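Local coordinates for protein Udp-n-acetylglucosamine pyrophosphorylase (Trypanosoma brucei, PDB 4BQH) that probably catalyses the formation of UDP-N-acetylglucosamine and diphosphate from UTP and N-acetyl-alpha-D-glucosamine 1-phosphate, at residues K107-K111 against G112-F116. Residues are numbered along the deposited sequence; the frame is centred on the assembly and turned at random.
Sequences KAIQK and GQIAF
A Schellman motif centred on Gly112 closes helix 95-110 and turns the chain into strand 114-119, a parallel-paired strand of the central sheet of this GT-A-like nucleotidyltransferase. Two backbone bonds tie the turn back: Gln113 N reaches Ala108 O at 3.2 Å, the 6→1 bond of the motif, while Gly112 N meets Ile109 O at 3.0 Å, its 5→2 bond. Gly112 takes the positive phi of the motif, 75°, a backbone region that favours glycine. A water extends the turn, donating to Ile109 O and accepting from Ile114 N; the water oxygen is 3.0 Å from Ile114 N, so that the first strand residue is linked to the last helical turn. On the buried side Ile114 folds back against the helix: its CG1 lies 3.9 Å from Ile109 CG1, the two side chains crossing at a slant, and its CD1 sits 4.1 Å from Ala108 CB. Ile294 of helix 291-300 touches all three residues and covers this apolar patch. On the outer side the chains of Lys111 and Gln113 run alongside each other in the same direction. Lys111 is bent about its CG-CD bond (chi3 -72°), whereas Gln113 stays extended beyond CG, and the ammonium comes beside the amide oxygen in a weak hydrogen bond, Lys111 NZ to Gln113 OE1, 3.1 Å.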
loop_
_atom_site.group_PDB
_atom_site.type_symbol
_atom_site.label_atom_id
_atom_site.label_comp_id
_atom_site.label_asym_id
_atom_site.label_seq_id
_atom_site.Cartn_x
_atom_site.Cartn_y
_atom_site.Cartn_z
ATOM N N LYS A 107 -2.698 0.378 21.678
ATOM C CA LYS A 107 -2.238 -0.730 22.522
ATOM C C LYS A 107 -1.578 -1.791 21.625
ATOM O O LYS A 107 -0.536 -2.363 21.987
ATOM C CB LYS A 107 -3.404 -1.307 23.358
ATOM C CG LYS A 107 -3.186 -2.672 23.995
ATOM C CD LYS A 107 -4.472 -3.324 24.574
ATOM C CE LYS A 107 -5.783 -2.886 23.875
ATOM N NZ LYS A 107 -6.823 -3.942 23.568
ATOM N N ALA A 108 -2.168 -2.060 20.466
ATOM C CA ALA A 108 -1.596 -3.073 19.566
ATOM C C ALA A 108 -0.248 -2.620 18.999
ATOM O O ALA A 108 0.648 -3.425 18.800
ATOM C CB ALA A 108 -2.585 -3.404 18.433
ATOM N N ILE A 109 -0.119 -1.337 18.680
ATOM C CA ILE A 109 1.179 -0.804 18.238
ATOM C C ILE A 109 2.244 -0.995 19.340
ATOM O O ILE A 109 3.366 -1.472 19.064
ATOM C CB ILE A 109 1.047 0.674 17.782
ATOM C CG1 ILE A 109 0.250 0.714 16.471
ATOM C CG2 ILE A 109 2.422 1.299 17.560
ATOM C CD1 ILE A 109 -0.222 2.117 16.117
ATOM N N GLN A 110 1.871 -0.645 20.574
ATOM C CA GLN A 110 2.792 -0.792 21.731
ATOM C C GLN A 110 3.252 -2.233 21.909
ATOM O O GLN A 110 4.450 -2.504 22.187
ATOM C CB GLN A 110 2.121 -0.300 23.029
ATOM C CG GLN A 110 2.991 -0.505 24.280
ATOM C CD GLN A 110 4.296 0.261 24.226
ATOM O OE1 GLN A 110 5.375 -0.328 24.127
ATOM N NE2 GLN A 110 4.207 1.574 24.305
ATOM N N LYS A 111 2.307 -3.156 21.731
ATOM C CA LYS A 111 2.556 -4.585 21.912
ATOM C C LYS A 111 3.423 -5.182 20.815
ATOM O O LYS A 111 3.746 -6.369 20.872
ATOM C CB LYS A 111 1.240 -5.364 22.040
ATOM C CG LYS A 111 0.535 -5.188 23.386
ATOM C CD LYS A 111 -0.597 -6.199 23.582
ATOM C CE LYS A 111 -1.823 -5.910 22.706
ATOM N NZ LYS A 111 -2.676 -7.126 22.468
ATOM N N GLY A 112 3.769 -4.384 19.794
ATOM C CA GLY A 112 4.614 -4.883 18.690
ATOM C C GLY A 112 3.880 -5.803 17.727
ATOM O O GLY A 112 4.509 -6.613 17.022
ATOM N N GLN A 113 2.558 -5.678 17.692
ATOM C CA GLN A 113 1.718 -6.562 16.880
ATOM C C GLN A 113 1.479 -6.080 15.455
ATOM O O GLN A 113 0.853 -6.806 14.663
ATOM C CB GLN A 113 0.361 -6.739 17.546
ATOM C CG GLN A 113 0.436 -7.562 18.824
ATOM C CD GLN A 113 -0.924 -7.634 19.465
ATOM O OE1 GLN A 113 -1.620 -6.633 19.548
ATOM N NE2 GLN A 113 -1.326 -8.821 19.883
ATOM N N ILE A 114 1.992 -4.905 15.106
ATOM C CA ILE A 114 1.651 -4.301 13.791
ATOM C C ILE A 114 2.844 -4.252 12.834
ATOM O O ILE A 114 3.937 -3.824 13.214
ATOM C CB ILE A 114 1.078 -2.859 13.968
ATOM C CG1 ILE A 114 -0.100 -2.863 14.960
ATOM C CG2 ILE A 114 0.750 -2.195 12.612
ATOM C CD1 ILE A 114 -1.196 -3.863 14.607
ATOM N N ALA A 115 2.623 -4.679 11.598
ATOM C CA ALA A 115 3.590 -4.463 10.525
ATOM C C ALA A 115 2.941 -3.570 9.480
ATOM O O ALA A 115 1.712 -3.619 9.286
ATOM C CB ALA A 115 4.014 -5.778 9.893
ATOM N N PHE A 116 3.754 -2.759 8.805
ATOM C CA PHE A 116 3.282 -1.960 7.669
ATOM C C PHE A 116 4.068 -2.414 6.449
ATOM O O PHE A 116 5.290 -2.364 6.455
ATOM C CB PHE A 116 3.467 -0.440 7.872
ATOM C CG PHE A 116 2.793 0.363 6.801
ATOM C CD1 PHE A 116 3.377 0.500 5.544
ATOM C CD2 PHE A 116 1.538 0.914 7.026
ATOM C CE1 PHE A 116 2.719 1.194 4.532
ATOM C CE2 PHE A 116 0.877 1.607 6.013
ATOM C CZ PHE A 116 1.459 1.726 4.768
HETATM O O HOH W 1 3.526 -2.773 16.466
#